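Local coordinates for putative branched chain amino acid ABC transporter, periplasmic amino acid-binding protein (Brucella ovis, PDB 4XFK) that serves as the periplasmic binding component of an amino-acid transport system, probably capturing branched-chain and related amino acids for an ABC transporter, at residues L30-V35 / I55-N60; L113-E118 / P297-G302; D283-K286 / H290-S293; Y130-S135 / D324-I329; I82-G85 / V90-Q93. The protein carries 1 engineered substitution. One frame throughout, in Å; residues are numbered along the deposited sequence. Where two conformers were deposited one is given.

Overall arrangement
Three of the five contacts converge on one sodium ion: contact 1 supplies Tyr31 OH, contact 2 Gly116 O and contact 5 Gly85 O, and two waters complete the ligands seen. The centres of these three contacts lie 11 to 12 Å from one another, and all reach the same five-stranded parallel sheet. Contact 4 extends this cluster across the sheet, since strand 131-133 is the neighbour of strand 111-114 of contact 2; the centres of the two are about 12 Å apart. Contact 3 is more remote, its centre 16 to 17 Å from those of contacts 1 and 2 and about 26 Å from that of contact 4, yet its His290 touches Leu30 and its Tyr284 Val300.

Contact 1. Residues L30-V35 / I55-N60; sequences LYRAAV and ILEYDN. With NA (sodium ion), chain D.
Arg32 and Glu57 join helix 26-44 to strand 54-59 by a salt bridge near the protein surface, the two side chains crossing at about a right angle. The Arg32 chain runs straight out from the helix, CG anti to the backbone N (chi1 -178°), and carries its NE to Glu57 OE1 at 2.9 Å. The oxygen lies at the edge of the guanidinium, near its plane, and is met on its syn side with the donor 19° out of the carboxylate plane; an N-H...O angle of 140° makes the bond noticeably bent. A second link runs through water 1, which accepts from Arg32 NH2 at 2.7 Å and donates to Glu57 OE2 at 2.7 Å, so both carboxylate oxygens are tied to the same guanidinium.

Apolar approach is slight: Val35 CG1 and Ile55 CG2 face each other at 4.8 Å. Metal binding belongs to the helix, where Tyr31 OH coordinates the sodium ion at 2.4 Å together with Gly85 O, Gly116 O and two waters.

Both segments belong to the beta-alpha-beta unit of strand 13-18, helix 26-44 and strand 54-59, the last being an outermost strand of the parallel sheet. With one direct and one water-mediated link, the charged pair fixes how the guanidinium is turned, but its position near solvent probably makes its electrostatic contribution modest.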
# COMPACT_ATOMS: atom_id res chain seq x y z
N LEU A 30 -7.81 7.17 5.41
CA LEU A 30 -6.43 7.59 5.17
C LEU A 30 -6.15 7.64 3.67
O LEU A 30 -5.43 8.53 3.21
CB LEU A 30 -5.44 6.71 5.94
CG LEU A 30 -5.57 6.80 7.46
CD1 LEU A 30 -4.65 5.78 8.14
CD2 LEU A 30 -5.29 8.23 7.97
N TYR A 31 -6.73 6.71 2.90
CA TYR A 31 -6.70 6.86 1.43
C TYR A 31 -7.35 8.18 1.03
O TYR A 31 -6.81 8.90 0.19
CB TYR A 31 -7.34 5.66 0.69
CG TYR A 31 -6.38 4.50 0.62
CD1 TYR A 31 -5.30 4.52 -0.25
CD2 TYR A 31 -6.53 3.40 1.47
CE1 TYR A 31 -4.40 3.48 -0.28
CE2 TYR A 31 -5.62 2.35 1.44
CZ TYR A 31 -4.56 2.39 0.57
OH TYR A 31 -3.64 1.36 0.56
N ARG A 32 -8.50 8.49 1.61
CA ARG A 32 -9.15 9.76 1.30
C ARG A 32 -8.24 10.94 1.60
O ARG A 32 -8.10 11.83 0.78
CB ARG A 32 -10.46 9.90 2.06
CG ARG A 32 -11.20 11.18 1.74
CD ARG A 32 -12.48 11.27 2.54
NE ARG A 32 -13.20 12.51 2.30
CZ ARG A 32 -12.99 13.62 3.00
NH1 ARG A 32 -12.07 13.63 3.96
NH2 ARG A 32 -13.68 14.72 2.75
N ALA A 33 -7.62 10.95 2.77
CA ALA A 33 -6.73 12.05 3.14
C ALA A 33 -5.59 12.21 2.12
O ALA A 33 -5.28 13.32 1.70
CB ALA A 33 -6.17 11.84 4.55
N ALA A 34 -4.99 11.09 1.72
CA ALA A 34 -3.84 11.13 0.82
C ALA A 34 -4.25 11.54 -0.60
O ALA A 34 -3.55 12.33 -1.26
CB ALA A 34 -3.14 9.78 0.79
N VAL A 35 -5.38 11.03 -1.06
CA VAL A 35 -5.90 11.38 -2.37
C VAL A 35 -6.30 12.86 -2.43
O VAL A 35 -5.94 13.57 -3.38
CB VAL A 35 -7.06 10.45 -2.76
CG1 VAL A 35 -7.76 10.92 -4.04
CG2 VAL A 35 -6.55 9.02 -2.94
N ILE A 55 -13.18 15.25 -8.15
CA ILE A 55 -12.95 14.11 -7.28
C ILE A 55 -14.32 13.58 -6.87
O ILE A 55 -15.04 14.24 -6.13
CB ILE A 55 -12.13 14.50 -6.05
CG1 ILE A 55 -10.84 15.22 -6.48
CG2 ILE A 55 -11.80 13.27 -5.22
CD1 ILE A 55 -10.06 15.79 -5.33
N LEU A 56 -14.68 12.42 -7.40
CA LEU A 56 -15.98 11.83 -7.15
C LEU A 56 -15.83 10.69 -6.16
O LEU A 56 -15.19 9.68 -6.45
CB LEU A 56 -16.56 11.29 -8.46
CG LEU A 56 -16.69 12.26 -9.63
CD1 LEU A 56 -17.34 11.55 -10.82
CD2 LEU A 56 -17.47 13.51 -9.23
N GLU A 57 -16.41 10.83 -4.99
CA GLU A 57 -16.24 9.82 -3.95
C GLU A 57 -17.42 8.87 -3.89
O GLU A 57 -18.57 9.29 -3.97
CB GLU A 57 -16.04 10.50 -2.60
CG GLU A 57 -14.80 11.39 -2.53
CD GLU A 57 -14.69 12.15 -1.23
OE1 GLU A 57 -14.41 11.53 -0.19
OE2 GLU A 57 -14.90 13.38 -1.23
N TYR A 58 -17.12 7.57 -3.75
CA TYR A 58 -18.13 6.52 -3.62
C TYR A 58 -17.83 5.67 -2.41
O TYR A 58 -16.87 4.90 -2.39
CB TYR A 58 -18.19 5.65 -4.89
CG TYR A 58 -18.57 6.45 -6.11
CD1 TYR A 58 -17.62 7.17 -6.81
CD2 TYR A 58 -19.89 6.51 -6.54
CE1 TYR A 58 -17.97 7.94 -7.91
CE2 TYR A 58 -20.24 7.26 -7.65
CZ TYR A 58 -19.27 7.97 -8.32
OH TYR A 58 -19.60 8.73 -9.42
N ASP A 59 -18.65 5.83 -1.38
CA ASP A 59 -18.51 5.08 -0.13
C ASP A 59 -18.98 3.65 -0.36
O ASP A 59 -20.15 3.40 -0.57
CB ASP A 59 -19.36 5.77 0.93
CG ASP A 59 -19.21 5.16 2.32
OD1 ASP A 59 -18.37 4.26 2.52
OD2 ASP A 59 -19.97 5.62 3.22
N ASN A 60 -18.03 2.72 -0.34
CA ASN A 60 -18.33 1.32 -0.54
C ASN A 60 -18.43 0.60 0.80
O ASN A 60 -17.42 0.39 1.48
CB ASN A 60 -17.25 0.64 -1.39
CG ASN A 60 -17.48 -0.85 -1.52
OD1 ASN A 60 -18.62 -1.31 -1.43
ND2 ASN A 60 -16.41 -1.62 -1.70
NA NA D . -3.88 -0.94 1.01
O HOH W 1 -15.74 14.73 0.98
O HOH W 2 -1.97 -1.41 2.12
O HOH W 3 -5.10 -1.51 2.77

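Contact 2. Residues L113-E118 / P297-G302; sequences LNLGAE and PAAVFG. With NA (sodium ion), chain D; ACT (acetate ion), chain B.
Leu115 and helix 297-302 touch without a polar bond between them, although the very next residue, Gly116, gives its carbonyl O to a sodium ion at 2.3 Å with an unusual backbone conformation (phi 174°, psi 11°). On the helix side, Leu115 CD1 lies 3.9 Å from Ala299 CB, while the Leu115 carbonyl O rests against Ala298 CB at 4.0 Å.

The loop is shaped from within by Asn114, whose OD1 accepts from Gly116 N at 3.0 Å, an Asx turn, and from Ala117 N at 2.8 Å. Its amide returns a bond from ND2 to Ala117 O at 3.1 Å, lying close to the amide plane.

Within the periplasmic binding protein fold this is the turn that leaves strand 111-114 of the parallel sheet, packed against helix 296-312 from much later in the chain. Second-shell Glu118 accepts at OE2 from water 2, a sodium ligand, at 3.0 Å, and pairs through OE1 with Arg141. Its N donates an almost straight bond (171°) to OXT of an acetate ion at 2.9 Å. The acetate, probably from the crystallisation liquor, also bonds Ser88 OG and Tyr166 OH, as a substrate carboxylate might in related binding proteins.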
# COMPACT_ATOMS: atom_id res chain seq x y z
N LEU A 113 -6.19 3.20 -11.04
CA LEU A 113 -4.98 3.51 -10.28
C LEU A 113 -5.09 2.86 -8.92
O LEU A 113 -5.85 3.29 -8.05
CB LEU A 113 -4.80 5.02 -10.14
CG LEU A 113 -4.86 5.83 -11.44
CD1 LEU A 113 -4.59 7.29 -11.11
CD2 LEU A 113 -3.88 5.31 -12.48
N ASN A 114 -4.33 1.79 -8.75
CA ASN A 114 -4.32 1.02 -7.53
C ASN A 114 -3.28 1.62 -6.60
O ASN A 114 -2.08 1.51 -6.83
CB ASN A 114 -4.02 -0.43 -7.90
CG ASN A 114 -3.70 -1.29 -6.70
OD1 ASN A 114 -3.78 -0.85 -5.55
ND2 ASN A 114 -3.32 -2.54 -6.96
N LEU A 115 -3.74 2.30 -5.56
CA LEU A 115 -2.83 3.02 -4.69
C LEU A 115 -2.43 2.24 -3.45
O LEU A 115 -1.75 2.79 -2.58
CB LEU A 115 -3.44 4.36 -4.26
CG LEU A 115 -3.70 5.39 -5.37
CD1 LEU A 115 -4.19 6.69 -4.78
CD2 LEU A 115 -2.46 5.64 -6.22
N GLY A 116 -2.82 0.96 -3.35
CA GLY A 116 -2.42 0.21 -2.17
C GLY A 116 -2.95 -1.18 -1.96
O GLY A 116 -2.81 -1.71 -0.85
N ALA A 117 -3.59 -1.79 -2.95
CA ALA A 117 -3.99 -3.19 -2.82
C ALA A 117 -2.78 -4.03 -3.22
O ALA A 117 -2.31 -3.94 -4.36
CB ALA A 117 -5.16 -3.48 -3.71
N GLU A 118 -2.28 -4.82 -2.27
CA GLU A 118 -0.91 -5.35 -2.36
C GLU A 118 -0.78 -6.84 -2.74
O GLU A 118 0.33 -7.37 -2.80
CB GLU A 118 -0.13 -5.00 -1.08
CG GLU A 118 -0.18 -3.50 -0.78
CD GLU A 118 0.87 -3.00 0.20
OE1 GLU A 118 1.92 -3.68 0.38
OE2 GLU A 118 0.65 -1.92 0.77
N PRO A 297 1.80 7.32 2.28
CA PRO A 297 2.90 7.64 1.36
C PRO A 297 2.77 7.03 -0.05
O PRO A 297 2.98 7.76 -1.02
CB PRO A 297 4.13 7.12 2.11
CG PRO A 297 3.74 7.29 3.56
CD PRO A 297 2.31 6.83 3.58
N ALA A 298 2.41 5.75 -0.18
CA ALA A 298 2.26 5.17 -1.52
C ALA A 298 1.18 5.90 -2.32
O ALA A 298 1.34 6.14 -3.53
CB ALA A 298 1.94 3.69 -1.45
N ALA A 299 0.10 6.28 -1.66
CA ALA A 299 -0.98 6.97 -2.35
C ALA A 299 -0.52 8.34 -2.83
O ALA A 299 -0.76 8.71 -3.99
CB ALA A 299 -2.21 7.08 -1.46
N VAL A 300 0.17 9.08 -1.98
CA VAL A 300 0.69 10.39 -2.37
C VAL A 300 1.74 10.27 -3.48
O VAL A 300 1.67 10.96 -4.50
CB VAL A 300 1.29 11.16 -1.17
CG1 VAL A 300 2.00 12.42 -1.66
CG2 VAL A 300 0.21 11.47 -0.14
N PHE A 301 2.72 9.39 -3.28
CA PHE A 301 3.82 9.30 -4.24
C PHE A 301 3.32 8.77 -5.59
O PHE A 301 3.75 9.21 -6.65
CB PHE A 301 4.96 8.42 -3.70
CG PHE A 301 5.57 8.90 -2.39
CD1 PHE A 301 5.39 10.19 -1.93
CD2 PHE A 301 6.32 8.02 -1.61
CE1 PHE A 301 5.94 10.61 -0.72
CE2 PHE A 301 6.89 8.44 -0.41
CZ PHE A 301 6.69 9.72 0.04
N GLY A 302 2.38 7.84 -5.54
CA GLY A 302 1.77 7.33 -6.75
C GLY A 302 1.06 8.43 -7.50
O GLY A 302 1.18 8.53 -8.73
NA NA D . -3.88 -0.94 1.01
C ACT B . -4.57 -5.62 1.04
O ACT B . -5.64 -6.27 1.06
OXT ACT B . -4.11 -5.33 -0.09
CH3 ACT B . -3.88 -5.22 2.31
O HOH W 2 -1.97 -1.41 2.12
O HOH W 3 -5.10 -1.51 2.77

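Contact 3. Residues D283-K286 / H290-S293; sequences DYKK and HYPS
Tyr284 and Lys285, near the end of helix 274-288, both touch the loop 290-293 that turns back past them, sharing the His290 carbonyl between them. Lys285 is fully extended, its CG anti to the backbone N (chi1 -180°), and this straight chain lies over a face of Tyr291: CD stands 3.6 Å from the ring centroid, almost on the ring normal, in a CH-pi contact. The hydroxyl of that ring is hydrogen-bonded to Glu282 OE2.

Tyr284 receives the loop on more than one side. Pro292 CB sits over one face, displaced toward the rim, 3.5 Å from Tyr284 CD2, and the two side chains run antiparallel as they pass. At the edge of the same ring, near its plane, His290 O comes within 3.4 Å of Tyr284 CD2. The same carbonyl lies 3.2 Å from Lys285 CA, a CA-H...O contact.

His290 takes the crowded position, with CG between the backbone N and the carbonyl carbon (chi1 58°). Although its CB starts out away from the helix, the imidazole thereby comes to lie beside Tyr284, both pointing the same way. The tyrosine edge addresses the imidazole face in an offset edge-to-face pair, planes at 72° and centroids 5.8 Å apart.

The loop links helix 274-288 to helix 296-312, folded back on the first; both aromatic tips end on Glu296 OE2 at the start of the second, bonded by Tyr284 OH and His290 NE2. From His290 to Pro292 it is thus secured by ring and CH contacts and one shared acidic partner, whose charge may favour protonation of the histidine.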
# COMPACT_ATOMS: atom_id res chain seq x y z
N ASP A 283 4.48 19.19 5.74
CA ASP A 283 3.45 19.75 4.88
C ASP A 283 2.18 18.90 4.92
O ASP A 283 1.06 19.43 4.98
CB ASP A 283 3.93 19.89 3.44
CG ASP A 283 2.93 20.63 2.58
OD1 ASP A 283 2.81 21.86 2.75
OD2 ASP A 283 2.27 19.99 1.74
N TYR A 284 2.35 17.59 4.92
CA TYR A 284 1.21 16.69 4.98
C TYR A 284 0.44 16.87 6.28
O TYR A 284 -0.78 16.87 6.29
CB TYR A 284 1.68 15.24 4.82
CG TYR A 284 0.56 14.26 4.56
CD1 TYR A 284 0.11 14.04 3.26
CD2 TYR A 284 -0.04 13.57 5.59
CE1 TYR A 284 -0.92 13.15 3.00
CE2 TYR A 284 -1.07 12.67 5.34
CZ TYR A 284 -1.50 12.47 4.04
OH TYR A 284 -2.52 11.59 3.76
N LYS A 285 1.16 17.03 7.39
CA LYS A 285 0.49 17.32 8.66
C LYS A 285 -0.24 18.67 8.64
O LYS A 285 -1.34 18.79 9.16
CB LYS A 285 1.48 17.26 9.84
CG LYS A 285 0.82 17.56 11.18
CD LYS A 285 1.75 17.36 12.36
CE LYS A 285 1.03 17.62 13.67
NZ LYS A 285 1.91 17.34 14.84
N LYS A 286 0.37 19.68 8.03
CA LYS A 286 -0.27 20.99 7.91
C LYS A 286 -1.62 20.87 7.22
O LYS A 286 -2.60 21.49 7.62
CB LYS A 286 0.63 21.96 7.15
CG LYS A 286 0.13 23.39 7.15
CD LYS A 286 1.18 24.35 6.60
CE LYS A 286 1.34 24.21 5.09
NZ LYS A 286 2.05 25.40 4.51
N HIS A 290 -2.34 15.28 10.47
CA HIS A 290 -1.48 14.23 11.01
C HIS A 290 -0.28 13.97 10.11
O HIS A 290 -0.32 14.26 8.91
CB HIS A 290 -2.26 12.93 11.23
CG HIS A 290 -2.91 12.40 9.99
ND1 HIS A 290 -4.20 12.71 9.64
CD2 HIS A 290 -2.44 11.58 9.02
CE1 HIS A 290 -4.50 12.11 8.50
NE2 HIS A 290 -3.45 11.42 8.10
N TYR A 291 0.79 13.44 10.69
CA TYR A 291 1.94 13.01 9.91
C TYR A 291 1.56 11.80 9.05
O TYR A 291 0.73 10.98 9.44
CB TYR A 291 3.10 12.65 10.83
CG TYR A 291 3.80 13.84 11.47
CD1 TYR A 291 4.43 14.79 10.68
CD2 TYR A 291 3.83 13.99 12.85
CE1 TYR A 291 5.08 15.88 11.26
CE2 TYR A 291 4.48 15.06 13.43
CZ TYR A 291 5.10 16.00 12.64
OH TYR A 291 5.75 17.07 13.23
N PRO A 292 2.16 11.69 7.86
CA PRO A 292 1.81 10.58 6.96
C PRO A 292 2.44 9.27 7.40
O PRO A 292 3.61 9.22 7.79
CB PRO A 292 2.37 11.04 5.61
CG PRO A 292 3.54 11.90 6.00
CD PRO A 292 3.15 12.60 7.27
N SER A 293 1.67 8.19 7.33
CA SER A 293 2.22 6.87 7.62
C SER A 293 1.35 5.83 6.95
O SER A 293 0.35 6.16 6.31
CB SER A 293 2.26 6.62 9.13
OG SER A 293 0.94 6.49 9.64

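Contact 4. Residues Y130-S135 / D324-I329; sequences YHFRFS and DIALAI
Phe132 reaches from strand 131-133 to helix 324-329, where Ala326 and Ile329 receive its ring. From CB the side chain leaves with CG anti to the carbonyl carbon (chi1 -71°), which sends the ring toward the helix, and chi2 near 83° turns a face to Ile329. The first ring atom to touch closely is CD2, 3.6 Å from Ile329 CG2. Next along that side, Phe132 CE2 keeps to the same methyl at 3.7 Å. Ile329 CD1 stands over the centre of the ring, 4.1 Å from the centroid and 10° off the normal, as a CH-pi contact. Phe132 CE1 also reaches Ala326 CB at 3.8 Å. At the tip, Phe132 CZ meets both the methyl of Ala326 and, more closely, the Ala326 carbonyl O at 3.4 Å.

Ile329 thus lays two branches on one face, CD1 over the centre and CG2 beyond the CD2 rim. Its CG2 branch also touches Phe134 CZ at 4.1 Å, the two side chains crossing at about a right angle.

Strand 131-133 is last in order of the parallel strands, and also bonded through Arg133 to His348 and Ala350; the contact packs helix 322-331 against it. His348 stacks on the Phe132 ring, and Met343 touches Phe132, Phe134 and Ile329. With every touching residue buried and the side-chain contacts wholly apolar, the joint between helix and strand rests on shape and hydrophobic burial.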
# COMPACT_ATOMS: atom_id res chain seq x y z
N TYR A 130 -4.61 -1.34 -18.28
CA TYR A 130 -5.28 -0.19 -17.67
C TYR A 130 -5.32 -0.23 -16.15
O TYR A 130 -5.98 0.59 -15.52
CB TYR A 130 -6.68 0.01 -18.29
CG TYR A 130 -6.59 0.45 -19.75
CD1 TYR A 130 -6.40 1.78 -20.08
CD2 TYR A 130 -6.66 -0.48 -20.78
CE1 TYR A 130 -6.30 2.18 -21.41
CE2 TYR A 130 -6.55 -0.09 -22.11
CZ TYR A 130 -6.37 1.24 -22.42
OH TYR A 130 -6.27 1.62 -23.74
N HIS A 131 -4.60 -1.19 -15.56
CA HIS A 131 -4.30 -1.18 -14.14
C HIS A 131 -2.85 -0.76 -13.92
O HIS A 131 -1.94 -1.21 -14.63
CB HIS A 131 -4.54 -2.57 -13.52
CG HIS A 131 -3.87 -2.77 -12.18
ND1 HIS A 131 -2.62 -3.32 -12.06
CD2 HIS A 131 -4.28 -2.50 -10.92
CE1 HIS A 131 -2.27 -3.37 -10.78
NE2 HIS A 131 -3.27 -2.88 -10.07
N PHE A 132 -2.65 0.09 -12.91
CA PHE A 132 -1.31 0.47 -12.47
C PHE A 132 -1.27 0.37 -10.96
O PHE A 132 -2.15 0.90 -10.28
CB PHE A 132 -1.00 1.91 -12.86
CG PHE A 132 -0.78 2.12 -14.33
CD1 PHE A 132 -1.86 2.28 -15.19
CD2 PHE A 132 0.50 2.15 -14.86
CE1 PHE A 132 -1.66 2.48 -16.54
CE2 PHE A 132 0.71 2.36 -16.21
CZ PHE A 132 -0.37 2.52 -17.05
N ARG A 133 -0.23 -0.28 -10.44
CA ARG A 133 -0.04 -0.35 -8.99
C ARG A 133 1.10 0.56 -8.54
O ARG A 133 2.23 0.46 -9.04
CB ARG A 133 0.22 -1.79 -8.50
CG ARG A 133 0.70 -1.82 -7.06
CD ARG A 133 0.33 -3.08 -6.30
NE ARG A 133 0.89 -4.29 -6.88
CZ ARG A 133 0.40 -5.49 -6.62
NH1 ARG A 133 0.94 -6.57 -7.17
NH2 ARG A 133 -0.65 -5.59 -5.81
N PHE A 134 0.79 1.44 -7.60
CA PHE A 134 1.74 2.46 -7.13
C PHE A 134 2.35 2.15 -5.77
O PHE A 134 3.25 2.86 -5.29
CB PHE A 134 1.07 3.83 -7.13
CG PHE A 134 0.68 4.29 -8.50
CD1 PHE A 134 1.58 4.99 -9.30
CD2 PHE A 134 -0.57 3.99 -9.02
CE1 PHE A 134 1.21 5.42 -10.56
CE2 PHE A 134 -0.93 4.39 -10.29
CZ PHE A 134 -0.04 5.11 -11.06
N SER A 135 1.88 1.06 -5.16
CA SER A 135 2.26 0.68 -3.82
C SER A 135 3.18 -0.54 -3.84
O SER A 135 3.42 -1.14 -4.90
CB SER A 135 1.00 0.33 -3.03
OG SER A 135 0.40 -0.82 -3.58
N ASP A 324 -3.42 7.51 -23.82
CA ASP A 324 -2.31 8.45 -23.78
C ASP A 324 -1.86 8.69 -22.34
O ASP A 324 -0.66 8.77 -22.08
CB ASP A 324 -2.67 9.78 -24.46
CG ASP A 324 -2.86 9.64 -25.96
OD1 ASP A 324 -2.30 8.68 -26.54
OD2 ASP A 324 -3.55 10.49 -26.55
N ILE A 325 -2.80 8.77 -21.41
CA ILE A 325 -2.43 8.92 -20.00
C ILE A 325 -1.66 7.69 -19.52
O ILE A 325 -0.62 7.81 -18.88
CB ILE A 325 -3.66 9.19 -19.10
CG1 ILE A 325 -4.26 10.57 -19.43
CG2 ILE A 325 -3.28 9.11 -17.62
CD1 ILE A 325 -5.61 10.83 -18.79
N ALA A 326 -2.15 6.50 -19.88
CA ALA A 326 -1.49 5.26 -19.49
C ALA A 326 -0.05 5.20 -19.99
O ALA A 326 0.87 4.85 -19.25
CB ALA A 326 -2.28 4.06 -19.99
N LEU A 327 0.15 5.53 -21.26
CA LEU A 327 1.50 5.54 -21.83
C LEU A 327 2.37 6.57 -21.11
O LEU A 327 3.54 6.32 -20.85
CB LEU A 327 1.46 5.81 -23.33
CG LEU A 327 0.77 4.72 -24.16
CD1 LEU A 327 0.51 5.22 -25.58
CD2 LEU A 327 1.60 3.45 -24.18
N ALA A 328 1.80 7.72 -20.79
CA ALA A 328 2.56 8.73 -20.07
C ALA A 328 2.97 8.24 -18.68
O ALA A 328 4.07 8.54 -18.21
CB ALA A 328 1.79 10.04 -19.97
N ILE A 329 2.12 7.45 -18.01
CA ILE A 329 2.50 6.90 -16.71
C ILE A 329 3.68 5.94 -16.89
O ILE A 329 4.65 6.00 -16.13
CB ILE A 329 1.34 6.17 -16.01
CG1 ILE A 329 0.18 7.12 -15.73
CG2 ILE A 329 1.83 5.54 -14.70
CD1 ILE A 329 -1.10 6.40 -15.31

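Contact 5. Residues I82-G85 / V90-Q93; sequences IVQG and VAGQ. With NA (sodium ion), chain D.
Val90 opens the contact from helix 90-93, setting CG1 against the amide of Gln84 at 3.5 Å from its NE2. The CB of Val90 is almost as near, 3.6 Å from Gln84 NE2, so the amide nitrogen rests on the branch point, the two side chains crossing at a slant. The Val90 N is bonded to Ser87 OG in the first turn of the helix, and the Val90 side chain also packs on Ala67.

Ala91 follows and meets the other end of the same amide: its CB is 3.6 Å from Gln84 OE1. Its methyl packs further on Ala117, Leu122 and Tyr112, placing this turn of the helix over the neighbouring strand as well.

On the sheet side, Gln84 leaves the strand with CG anti to the backbone N (chi1 180°) and then bends sharply at its second torsion (-89°), which lays the amide across the start of the helix. The next residue, Gly85, binds the sodium ion through its carbonyl O at 2.3 Å.

The contact belongs to the beta-alpha-beta unit of strand 81-84, helix 88-104 and strand 111-114, of the kind that builds the lobes of periplasmic binding proteins. Gln84 is a buried polar side chain whose neighbours on the helix are apolar; its amide is satisfied by Tyr112 OH at OE1 and Ser87 O at NE2, which together fix its rotation just before the metal-binding glycine.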
# COMPACT_ATOMS: atom_id res chain seq x y z
N ILE A 82 -10.54 5.29 -11.88
CA ILE A 82 -10.97 4.73 -10.61
C ILE A 82 -9.75 4.60 -9.71
O ILE A 82 -8.73 4.06 -10.14
CB ILE A 82 -11.55 3.31 -10.80
CG1 ILE A 82 -12.69 3.31 -11.82
CG2 ILE A 82 -11.98 2.70 -9.46
CD1 ILE A 82 -13.90 4.12 -11.41
N VAL A 83 -9.86 5.07 -8.47
CA VAL A 83 -8.79 4.94 -7.49
C VAL A 83 -9.30 4.18 -6.26
O VAL A 83 -10.41 4.44 -5.77
CB VAL A 83 -8.31 6.32 -7.05
CG1 VAL A 83 -7.41 6.22 -5.86
CG2 VAL A 83 -7.63 7.04 -8.22
N GLN A 84 -8.48 3.24 -5.77
CA GLN A 84 -8.83 2.43 -4.61
C GLN A 84 -7.55 1.79 -4.09
O GLN A 84 -6.58 1.65 -4.84
CB GLN A 84 -9.85 1.35 -5.01
CG GLN A 84 -10.29 0.42 -3.87
CD GLN A 84 -9.41 -0.82 -3.74
OE1 GLN A 84 -8.53 -1.06 -4.57
NE2 GLN A 84 -9.63 -1.60 -2.69
N GLY A 85 -7.52 1.43 -2.81
CA GLY A 85 -6.36 0.72 -2.28
C GLY A 85 -6.50 -0.05 -0.98
O GLY A 85 -5.54 -0.72 -0.58
N VAL A 90 -11.40 -6.36 -2.71
CA VAL A 90 -12.09 -5.36 -3.52
C VAL A 90 -11.34 -5.08 -4.82
O VAL A 90 -11.95 -5.01 -5.90
CB VAL A 90 -12.30 -4.06 -2.72
CG1 VAL A 90 -12.73 -2.92 -3.64
CG2 VAL A 90 -13.35 -4.28 -1.61
N ALA A 91 -10.02 -4.94 -4.73
CA ALA A 91 -9.21 -4.64 -5.92
C ALA A 91 -9.33 -5.71 -6.99
O ALA A 91 -9.34 -5.41 -8.18
CB ALA A 91 -7.76 -4.45 -5.54
N GLY A 92 -9.39 -6.98 -6.58
CA GLY A 92 -9.55 -8.08 -7.51
C GLY A 92 -10.81 -7.93 -8.33
O GLY A 92 -10.84 -8.20 -9.54
N GLN A 93 -11.88 -7.47 -7.68
CA GLN A 93 -13.14 -7.22 -8.37
C GLN A 93 -13.04 -5.99 -9.28
O GLN A 93 -13.45 -6.03 -10.44
CB GLN A 93 -14.26 -7.02 -7.35
CG GLN A 93 -15.63 -6.95 -7.97
CD GLN A 93 -16.03 -8.27 -8.61
OE1 GLN A 93 -15.79 -9.34 -8.05
NE2 GLN A 93 -16.63 -8.19 -9.79
NA NA D . -3.88 -0.94 1.01
O HOH W 2 -1.97 -1.41 2.12
O HOH W 3 -5.10 -1.51 2.77